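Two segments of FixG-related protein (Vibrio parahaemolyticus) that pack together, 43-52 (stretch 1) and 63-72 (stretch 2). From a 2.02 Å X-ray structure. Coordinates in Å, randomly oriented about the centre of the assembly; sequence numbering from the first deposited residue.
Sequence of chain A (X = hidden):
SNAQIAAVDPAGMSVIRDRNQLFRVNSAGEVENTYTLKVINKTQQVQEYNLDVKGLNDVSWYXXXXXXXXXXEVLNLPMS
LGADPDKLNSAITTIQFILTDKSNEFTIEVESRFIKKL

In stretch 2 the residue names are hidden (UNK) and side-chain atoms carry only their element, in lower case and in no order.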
# COMPACT_ATOMS: atom_id res chain seq x y z
N THR A 43 1.93 -20.08 -0.11
CA THR A 43 2.46 -21.19 0.68
C THR A 43 1.30 -22.03 1.19
O THR A 43 0.12 -21.67 1.02
CB THR A 43 3.32 -20.68 1.86
OG1 THR A 43 2.45 -20.12 2.89
CG2 THR A 43 4.31 -19.60 1.39
N GLN A 44 1.65 -23.16 1.84
CA GLN A 44 0.64 -24.07 2.36
C GLN A 44 0.41 -23.87 3.86
O GLN A 44 -0.28 -24.66 4.49
CB GLN A 44 1.02 -25.53 2.06
CG GLN A 44 1.04 -25.89 0.58
CD GLN A 44 -0.28 -25.57 -0.14
OE1 GLN A 44 -0.30 -24.77 -1.12
NE2 GLN A 44 -1.37 -26.20 0.36
N GLN A 45 0.98 -22.80 4.41
CA GLN A 45 0.79 -22.44 5.82
C GLN A 45 0.22 -21.01 5.91
O GLN A 45 0.38 -20.22 4.97
CB GLN A 45 2.13 -22.48 6.57
CG GLN A 45 2.72 -23.87 6.82
CD GLN A 45 3.79 -23.85 7.92
OE1 GLN A 45 4.48 -22.84 8.13
NE2 GLN A 45 3.92 -24.97 8.63
N VAL A 46 -0.44 -20.71 7.03
CA VAL A 46 -0.87 -19.34 7.37
C VAL A 46 0.37 -18.45 7.51
O VAL A 46 1.38 -18.87 8.07
CB VAL A 46 -1.67 -19.31 8.72
CG1 VAL A 46 -2.11 -17.88 9.09
CG2 VAL A 46 -2.87 -20.22 8.65
N GLN A 47 0.30 -17.23 6.98
CA GLN A 47 1.41 -16.29 7.07
C GLN A 47 0.94 -14.92 7.59
O GLN A 47 -0.24 -14.60 7.50
CB GLN A 47 2.10 -16.15 5.70
CG GLN A 47 2.53 -17.49 5.03
CD GLN A 47 3.67 -18.21 5.74
OE1 GLN A 47 4.32 -17.65 6.63
NE2 GLN A 47 3.90 -19.47 5.37
N GLU A 48 1.87 -14.12 8.12
CA GLU A 48 1.60 -12.75 8.59
C GLU A 48 2.44 -11.77 7.81
O GLU A 48 3.65 -11.95 7.70
CB GLU A 48 1.86 -12.55 10.11
CG GLU A 48 1.74 -11.04 10.56
CD GLU A 48 2.06 -10.74 12.05
OE1 GLU A 48 1.41 -11.33 12.92
OE2 GLU A 48 2.94 -9.87 12.33
N TYR A 49 1.80 -10.74 7.29
CA TYR A 49 2.50 -9.72 6.49
C TYR A 49 2.34 -8.33 7.13
O TYR A 49 1.32 -8.06 7.76
CB TYR A 49 1.99 -9.71 5.03
CG TYR A 49 1.94 -11.08 4.37
CD1 TYR A 49 3.10 -11.84 4.18
CD2 TYR A 49 0.74 -11.62 3.91
CE1 TYR A 49 3.06 -13.10 3.56
CE2 TYR A 49 0.70 -12.88 3.27
CZ TYR A 49 1.86 -13.61 3.11
OH TYR A 49 1.82 -14.87 2.50
N ASN A 50 3.35 -7.48 7.01
CA ASN A 50 3.20 -6.06 7.30
C ASN A 50 3.14 -5.35 5.95
O ASN A 50 3.82 -5.75 5.00
CB ASN A 50 4.39 -5.48 8.06
CG ASN A 50 4.39 -5.76 9.58
OD1 ASN A 50 3.37 -6.04 10.22
ND2 ASN A 50 5.57 -5.62 10.18
N LEU A 51 2.36 -4.27 5.91
CA LEU A 51 2.21 -3.46 4.71
C LEU A 51 2.65 -2.06 5.06
O LEU A 51 2.29 -1.53 6.12
CB LEU A 51 0.77 -3.46 4.20
CG LEU A 51 0.12 -4.84 4.03
CD1 LEU A 51 -1.37 -4.70 3.93
CD2 LEU A 51 0.67 -5.63 2.81
N ASP A 52 3.43 -1.48 4.17
CA ASP A 52 4.07 -0.17 4.38
C ASP A 52 4.12 0.60 3.09
O ASP A 52 3.83 0.06 2.05
CB ASP A 52 5.50 -0.38 4.90
CG ASP A 52 5.52 -0.72 6.36
OD1 ASP A 52 5.26 0.21 7.17
OD2 ASP A 52 5.77 -1.91 6.69
N UNK A 63 -5.82 2.19 6.73
CA UNK A 63 -6.27 0.84 6.32
C UNK A 63 -5.40 -0.25 6.90
O UNK A 63 -4.56 0.03 7.77
N UNK A 64 -5.58 -1.48 6.43
CA UNK A 64 -4.80 -2.63 6.92
C UNK A 64 -3.30 -2.41 6.87
O UNK A 64 -2.75 -1.95 5.87
c UNK A 64 -6.36 -5.18 8.03
c UNK A 64 -7.66 -5.91 8.29
n UNK A 64 -8.13 -5.93 9.71
c UNK A 64 -6.40 -4.60 6.61
c UNK A 64 -5.14 -3.93 6.18
N UNK A 65 -2.66 -2.75 7.98
CA UNK A 65 -1.23 -2.61 8.14
C UNK A 65 -0.54 -3.97 8.37
O UNK A 65 0.57 -4.20 7.88
c UNK A 65 0.75 -0.32 10.55
c UNK A 65 0.50 -1.38 9.52
c UNK A 65 -0.95 -1.69 9.35
o UNK A 65 0.69 -0.56 11.76
n UNK A 65 1.10 0.87 10.07
N UNK A 66 -1.18 -4.82 9.16
CA UNK A 66 -0.64 -6.13 9.49
C UNK A 66 -1.79 -7.10 9.29
O UNK A 66 -2.89 -6.87 9.80
c UNK A 66 0.36 -7.54 11.34
c UNK A 66 -0.16 -6.16 10.97
o UNK A 66 0.91 -5.22 11.15
N UNK A 67 -1.54 -8.20 8.58
CA UNK A 67 -2.60 -9.15 8.22
C UNK A 67 -2.18 -10.60 8.39
O UNK A 67 -0.99 -10.91 8.27
c UNK A 67 -3.91 -7.68 6.62
c UNK A 67 -1.88 -8.86 5.80
c UNK A 67 -2.23 -8.80 4.33
c UNK A 67 -3.08 -8.94 6.75
N UNK A 68 -3.14 -11.48 8.69
CA UNK A 68 -2.94 -12.93 8.66
C UNK A 68 -3.63 -13.50 7.43
O UNK A 68 -4.83 -13.26 7.21
c UNK A 68 -3.53 -13.59 9.92
c UNK A 68 -2.61 -13.65 11.11
c UNK A 68 -3.20 -14.42 12.27
n UNK A 68 -2.70 -14.15 13.47
o UNK A 68 -4.09 -15.27 12.09
N UNK A 69 -2.89 -14.24 6.61
CA UNK A 69 -3.40 -14.75 5.33
C UNK A 69 -3.32 -16.28 5.27
O UNK A 69 -2.27 -16.86 5.54
c UNK A 69 -2.55 -12.61 4.31
c UNK A 69 -3.32 -14.45 2.80
c UNK A 69 -2.64 -14.11 4.14
N UNK A 70 -4.43 -16.92 4.91
CA UNK A 70 -4.53 -18.38 4.85
C UNK A 70 -3.86 -18.93 3.59
O UNK A 70 -3.68 -18.20 2.62
o UNK A 70 -6.29 -19.10 8.56
c UNK A 70 -6.69 -18.56 6.27
o UNK A 70 -5.81 -20.63 7.08
c UNK A 70 -6.23 -19.49 7.37
c UNK A 70 -6.00 -18.82 4.92
N UNK A 71 -3.47 -20.23 3.60
CA UNK A 71 -2.86 -20.83 2.40
C UNK A 71 -3.71 -20.63 1.15
O UNK A 71 -4.90 -20.97 1.14
c UNK A 71 -2.78 -22.32 2.76
c UNK A 71 -2.78 -22.38 4.22
c UNK A 71 -3.53 -21.18 4.73
N UNK A 72 -3.09 -20.04 0.11
CA UNK A 72 -3.79 -19.79 -1.16
C UNK A 72 -4.82 -18.68 -1.13
O UNK A 72 -5.41 -18.34 -2.21
O HOH W 1 1.65 0.88 7.20

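Position 63 has backbone atoms alone, and nothing of stretch 1 lies near it. Its phi/psi of 147/-170° would jam a CB against the preceding carbonyl oxygen, so the residue is Gly63.

Position 64 carries four carbons in an unbranched row ending in nitrogen, the pattern of lysine. In Lys64 the chain end leads away from stretch 1, and the nearest contact is made by the backbone, with Lys64 O 3.6 Å from Leu51 CD1.

Position 65 has three carbons, the third bearing one oxygen and one nitrogen. That terminal amide after two methylenes identifies Gln65. Its backbone O accepts from Leu51 N at 2.7 Å, while its NE2 donates to a water at 2.9 Å; the same water donates to Leu51 O at 2.7 Å, bridging the two residues.

At position 66 one carbon carries an oxygen and a methyl carbon. The oxygen is 2.8 Å from Asn50 OD1, which has no hydrogen to give, so a hydroxyl must donate. This is Thr66, and its CG2 also lies 3.6 Å from Glu48 OE2.

Position 67 shows four carbons forked at the first, one arm two carbons long: a beta-branched aliphatic chain, Ile67. With chi1 at 48° (p) and chi2 at 174° (t), its CG1 sits 4.0 Å from Tyr49 CB and its CD1 4.2 Å from Leu51 CD1.

Position 68 again has three carbons ending in one oxygen and one nitrogen, hence Gln68. It shares a sheet face with Glu48 and remains exposed; its side chain approaches loosely, with Gln68 CB 4.2 Å from Gln47 O and Gln68 OE1 4.4 Å from Val46 CG1.

Position 69 has three carbons, two of them branching from the first. The short fork is Val69, whose CG2 meets Tyr49 CE2 at 3.4 Å, near the plane of the ring and at its edge.

At position 70 three carbons end in two oxygens, a carboxylate on a two-methylene stem: Glu70. Although CA-to-CB points away, the end returns to place OE1 3.4 Å from Val46 CG2.

At position 71 three carbons close a ring onto the backbone nitrogen, so this is Pro71. Its CG lies 3.4 Å from Gln44 O, and its CD 4.1 Å from Val46 CG2.

Position 72 has no side-chain atoms, and its positive phi of 73° favours glycine. In Gly72, the backbone N is 3.7 Å from Thr43 O.

The contact is an antiparallel strand pairing, with axes 4.7 Å apart at closest approach and N-to-C directions at 152°. Reciprocal bonds define the register: Gln47 N to Val69 O (3.0 Å) and Val69 N to Gln47 O (2.8 Å), then Tyr49 N to Ile67 O and Ile67 N to Tyr49 O (both 3.0 Å). Alternation sorts the side chains: Gln47, Tyr49, Ile67 and Val69 occupy a buried face, whereas Glu48, Asn50, Thr66 and Gln68 share the other, where the Thr66-Asn50 hydrogen bond adds a polar link. Together the stretches bury 786 Å².

Stretch 2 63-72: GKQTIQVEPG
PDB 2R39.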